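Local coordinates for protein MdcE (PDB 5VIP) that is the gamma subunit of a biotin-independent malonate decarboxylase and probably acts as a transferase in malonate breakdown, at residues P67-F71 and P72-Q76; D239-R242 and V243-L247. One frame throughout, in Å; residues are numbered along the deposited sequence.

Interaction 1: residues P67-F71 and P72-Q76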
loop_
_atom_site.group_PDB
_atom_site.type_symbol
_atom_site.label_atom_id
_atom_site.label_comp_id
_atom_site.label_asym_id
_atom_site.label_seq_id
_atom_site.Cartn_x
_atom_site.Cartn_y
_atom_site.Cartn_z
ATOM N N PRO A 67 20.151 -12.052 -8.573
ATOM C CA PRO A 67 20.136 -12.730 -9.876
ATOM C C PRO A 67 19.777 -14.212 -9.769
ATOM O O PRO A 67 19.424 -14.811 -10.783
ATOM C CB PRO A 67 21.574 -12.546 -10.387
ATOM C CG PRO A 67 22.384 -12.231 -9.170
ATOM C CD PRO A 67 21.471 -11.477 -8.260
ATOM N N ASP A 68 19.854 -14.778 -8.564
ATOM C CA ASP A 68 19.539 -16.187 -8.339
ATOM C C ASP A 68 18.190 -16.369 -7.650
ATOM O O ASP A 68 17.927 -17.422 -7.059
ATOM C CB ASP A 68 20.632 -16.855 -7.498
ATOM C CG ASP A 68 22.002 -16.757 -8.141
ATOM O OD1 ASP A 68 22.078 -16.788 -9.386
ATOM O OD2 ASP A 68 23.001 -16.637 -7.400
ATOM N N ASN A 69 17.347 -15.342 -7.715
ATOM C CA ASN A 69 16.018 -15.414 -7.110
ATOM C C ASN A 69 15.249 -16.616 -7.647
ATOM O O ASN A 69 15.191 -16.819 -8.858
ATOM C CB ASN A 69 15.233 -14.125 -7.375
ATOM C CG ASN A 69 14.096 -13.921 -6.392
ATOM O OD1 ASN A 69 13.230 -14.781 -6.237
ATOM N ND2 ASN A 69 14.107 -12.783 -5.701
ATOM N N PRO A 70 14.683 -17.431 -6.744
ATOM C CA PRO A 70 13.836 -18.569 -7.126
ATOM C C PRO A 70 12.738 -18.158 -8.110
ATOM O O PRO A 70 12.302 -18.984 -8.908
ATOM C CB PRO A 70 13.241 -19.030 -5.791
ATOM C CG PRO A 70 14.264 -18.628 -4.780
ATOM C CD PRO A 70 14.875 -17.346 -5.282
ATOM N N PHE A 71 12.316 -16.895 -8.056
ATOM C CA PHE A 71 11.329 -16.367 -8.991
ATOM C C PHE A 71 11.990 -15.550 -10.095
ATOM O O PHE A 71 12.542 -14.476 -9.839
ATOM C CB PHE A 71 10.284 -15.536 -8.236
ATOM C CG PHE A 71 9.374 -16.375 -7.396
ATOM C CD1 PHE A 71 8.258 -16.969 -7.956
ATOM C CD2 PHE A 71 9.663 -16.620 -6.061
ATOM C CE1 PHE A 71 7.417 -17.764 -7.199
ATOM C CE2 PHE A 71 8.829 -17.426 -5.297
ATOM C CZ PHE A 71 7.703 -17.996 -5.871
ATOM N N PRO A 72 11.929 -16.059 -11.334
ATOM C CA PRO A 72 12.645 -15.454 -12.465
ATOM C C PRO A 72 12.250 -13.998 -12.678
ATOM O O PRO A 72 13.089 -13.190 -13.064
ATOM C CB PRO A 72 12.222 -16.316 -13.661
ATOM C CG PRO A 72 11.718 -17.582 -13.073
ATOM C CD PRO A 72 11.137 -17.229 -11.743
ATOM N N ARG A 73 10.996 -13.663 -12.392
ATOM C CA ARG A 73 10.527 -12.297 -12.598
ATOM C C ARG A 73 11.019 -11.329 -11.508
ATOM O O ARG A 73 10.750 -10.120 -11.554
ATOM C CB ARG A 73 8.997 -12.280 -12.688
ATOM C CG ARG A 73 8.443 -12.954 -13.955
ATOM C CD ARG A 73 9.035 -12.354 -15.242
ATOM N NE ARG A 73 9.060 -10.890 -15.216
ATOM C CZ ARG A 73 9.645 -10.120 -16.132
ATOM N NH1 ARG A 73 10.269 -10.662 -17.174
ATOM N NH2 ARG A 73 9.613 -8.798 -16.000
ATOM N N ALA A 74 11.762 -11.851 -10.538
ATOM C CA ALA A 74 12.268 -11.008 -9.459
ATOM C C ALA A 74 13.791 -11.075 -9.348
ATOM O O ALA A 74 14.329 -11.176 -8.248
ATOM C CB ALA A 74 11.627 -11.409 -8.137
ATOM N N ARG A 75 14.491 -11.010 -10.475
ATOM C CA ARG A 75 15.948 -11.176 -10.432
ATOM C C ARG A 75 16.716 -9.894 -10.699
ATOM O O ARG A 75 17.929 -9.920 -10.912
ATOM C CB ARG A 75 16.376 -12.256 -11.426
ATOM C CG ARG A 75 16.075 -13.639 -10.907
ATOM C CD ARG A 75 16.302 -14.727 -11.928
ATOM N NE ARG A 75 15.968 -16.022 -11.345
ATOM C CZ ARG A 75 15.846 -17.151 -12.032
ATOM N NH1 ARG A 75 16.029 -17.153 -13.345
ATOM N NH2 ARG A 75 15.534 -18.274 -11.401
ATOM N N GLN A 76 16.019 -8.767 -10.685
ATOM C CA GLN A 76 16.670 -7.490 -10.924
ATOM C C GLN A 76 16.290 -6.449 -9.874
ATOM O O GLN A 76 16.204 -5.265 -10.172
ATOM C CB GLN A 76 16.326 -6.985 -12.326
ATOM C CG GLN A 76 16.681 -7.988 -13.415
ATOM C CD GLN A 76 16.862 -7.348 -14.766
ATOM O OE1 GLN A 76 15.894 -6.971 -15.424
ATOM N NE2 GLN A 76 18.112 -7.203 -15.183
#

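Interaction 2: residues D239-R242 and V243-L247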
loop_
_atom_site.group_PDB
_atom_site.type_symbol
_atom_site.label_atom_id
_atom_site.label_comp_id
_atom_site.label_asym_id
_atom_site.label_seq_id
_atom_site.Cartn_x
_atom_site.Cartn_y
_atom_site.Cartn_z
ATOM N N ASP A 239 29.723 11.838 3.314
ATOM C CA ASP A 239 28.347 11.494 2.975
ATOM C C ASP A 239 27.720 10.647 4.080
ATOM O O ASP A 239 26.608 10.927 4.558
ATOM C CB ASP A 239 28.299 10.742 1.649
ATOM C CG ASP A 239 28.482 11.648 0.451
ATOM O OD1 ASP A 239 28.255 12.871 0.578
ATOM O OD2 ASP A 239 28.826 11.127 -0.631
ATOM N N LEU A 240 28.453 9.614 4.487
ATOM C CA LEU A 240 28.005 8.693 5.519
ATOM C C LEU A 240 27.728 9.465 6.806
ATOM O O LEU A 240 26.723 9.234 7.481
ATOM C CB LEU A 240 29.053 7.596 5.738
ATOM C CG LEU A 240 28.663 6.289 6.415
ATOM C CD1 LEU A 240 27.424 5.690 5.752
ATOM C CD2 LEU A 240 29.831 5.297 6.357
ATOM N N VAL A 241 28.609 10.414 7.115
ATOM C CA VAL A 241 28.451 11.271 8.284
ATOM C C VAL A 241 27.212 12.163 8.176
ATOM O O VAL A 241 26.466 12.319 9.141
ATOM C CB VAL A 241 29.708 12.160 8.494
ATOM C CG1 VAL A 241 29.452 13.225 9.552
ATOM C CG2 VAL A 241 30.899 11.295 8.868
ATOM N N ARG A 242 26.998 12.755 7.006
ATOM C CA ARG A 242 25.839 13.620 6.819
ATOM C C ARG A 242 24.543 12.810 6.919
ATOM O O ARG A 242 23.580 13.250 7.546
ATOM C CB ARG A 242 25.911 14.365 5.476
ATOM C CG ARG A 242 26.979 15.480 5.435
ATOM C CD ARG A 242 26.933 16.300 4.137
ATOM N NE ARG A 242 27.636 15.635 3.045
ATOM C CZ ARG A 242 28.923 15.816 2.763
ATOM N NH1 ARG A 242 29.652 16.658 3.483
ATOM N NH2 ARG A 242 29.487 15.156 1.755
ATOM N N VAL A 243 24.522 11.630 6.308
ATOM C CA VAL A 243 23.313 10.807 6.322
ATOM C C VAL A 243 23.028 10.257 7.722
ATOM O O VAL A 243 21.891 10.301 8.186
ATOM C CB VAL A 243 23.405 9.652 5.313
ATOM C CG1 VAL A 243 22.242 8.653 5.518
ATOM C CG2 VAL A 243 23.397 10.203 3.905
ATOM N N ARG A 244 24.060 9.771 8.410
ATOM C CA ARG A 244 23.881 9.289 9.780
ATOM C C ARG A 244 23.355 10.394 10.685
ATOM O O ARG A 244 22.493 10.156 11.536
ATOM C CB ARG A 244 25.191 8.726 10.339
ATOM C CG ARG A 244 25.408 7.276 9.966
ATOM C CD ARG A 244 26.767 6.756 10.377
ATOM N NE ARG A 244 26.888 5.350 10.006
ATOM C CZ ARG A 244 28.036 4.687 9.925
ATOM N NH1 ARG A 244 29.178 5.307 10.186
ATOM N NH2 ARG A 244 28.038 3.405 9.573
ATOM N N THR A 245 23.865 11.604 10.486
ATOM C CA THR A 245 23.431 12.753 11.272
ATOM C C THR A 245 21.952 13.028 11.052
ATOM O O THR A 245 21.193 13.209 12.002
ATOM C CB THR A 245 24.236 14.006 10.910
ATOM O OG1 THR A 245 25.608 13.792 11.256
ATOM C CG2 THR A 245 23.713 15.217 11.666
ATOM N N CYS A 246 21.557 13.050 9.784
ATOM C CA CYS A 246 20.173 13.320 9.407
ATOM C C CYS A 246 19.226 12.238 9.935
ATOM O O CYS A 246 18.160 12.549 10.472
ATOM C CB CYS A 246 20.072 13.444 7.888
ATOM S SG CYS A 246 18.465 14.033 7.289
ATOM N N LEU A 247 19.626 10.974 9.815
ATOM C CA LEU A 247 18.850 9.864 10.383
ATOM C C LEU A 247 18.689 10.021 11.893
ATOM O O LEU A 247 17.618 9.756 12.451
ATOM C CB LEU A 247 19.512 8.521 10.077
ATOM C CG LEU A 247 19.607 8.063 8.625
ATOM C CD1 LEU A 247 20.480 6.807 8.528
ATOM C CD2 LEU A 247 18.207 7.798 8.045
#

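Interaction 1: residues P67-F71 and P72-Q76
Arg75 folds back across a tight loop to grip a single backbone oxygen, a compact example of how a long side chain can close a turn that has no regular secondary structure. Two of its nitrogens meet that oxygen side-on: Arg75 NE lies 2.7 Å from Asn69 O, and Arg75 NH2 lies 2.9 Å from the same Asn69 O. The oxygen sits within 6° of the guanidinium plane, so the group is held by its edge; the chain is extended from CG to NE, which carries it across to Asn69.

Two further hydrogen bonds shape the turn itself. Asn69 OD1 accepts from Phe71 N at 2.9 Å, an Asx turn, and Ala74 N gives to Phe71 O at 2.8 Å, the donor standing well above the carbonyl plane.

Van der Waals contacts surround these bonds. Arg75 CD passes 3.3 Å from Pro67 O, Asn69 CB lies 3.7 Å from Arg75 CG, and Pro72 CA rests over one face of the guanidinium, toward its rim.

Phe71 also packs on an apolar side chain of another protein chain. The loop runs between strand 56-63 and helix 81-97. Asn69 ND2 hydrogen-bonds to the Glu83 carboxylate on that helix, while Phe71 packs against Leu81 and Leu82 there and against helix 120-124.

Interaction 2: residues D239-R242 and V243-L247
Val243 and Asp239 open a run of four backbone bonds joining successive turns of helix 237-254, each from an amide to the carbonyl four residues earlier, as in any alpha-helix. Val243 N lies 2.8 Å from Asp239 O, and Arg244 N reaches Leu240 O at 2.9 Å. Thr245 N to Val241 O and Cys246 N to Arg242 O complete the series.

The side chains add to this frame across the two segments in two ways. First, Thr245 OG1 donates to Val241 O at 2.7 Å; a chi1 of -64° swings the hydroxyl back over the preceding turn. Amide and hydroxyl approach this carbonyl from opposite faces of its plane, and one oxygen thus takes two donors. Second, Leu240 lies over the guanidinium of Arg244: its CG stands 3.8 Å above the plane, over the centre, and Leu240 CD2 comes within 3.9 Å of Arg244 NH1. The extended Arg244 chain lets NH2 hydrogen-bond to Leu32 O on helix 24-33. A further bond forms within 239-242, between residues three apart on the same helix: Arg242 bends at chi3 to place NH2 2.9 Å from Asp239 OD1, a salt bridge made from above the carboxylate plane.

Arg242 NH2 is shared with Glu230 OE2, its stronger partner, in another salt bridge, and the backbone amides of Glu230 and Thr231 donate to the Asp239 carboxylate. The buried Asp239 is therefore compensated by an arginine as well as by amides, which would probably favour its charged form. Arg244 shows the complementary case, a guanidinium with hydrocarbon over one face and a backbone acceptor for NH2.

Both contacts are local and partly buried, yet their centres are 32 Å apart. Asn69, Phe71 and Ala74 are buried in interaction 1, as are Asp239, Val243 and Cys246 in interaction 2; Pro67, Asp68, Pro70 and Pro72, and Val241, Arg242 and Thr245, are exposed. Interaction 1 shapes the loop leading from strand 56-63 to helix 81-97, where another protein chain is met. Interaction 2 belongs to a helix laid against helix 24-33 and strands 148-152 and 225-227, untouched by other protein chains of the assembly. Within the loop Arg75 bonds to a backbone carbonyl, beside one backbone-to-backbone bond, whereas on the helix the backbone bonds are regular, and its arginines pair with acids or reach a neighbouring helix.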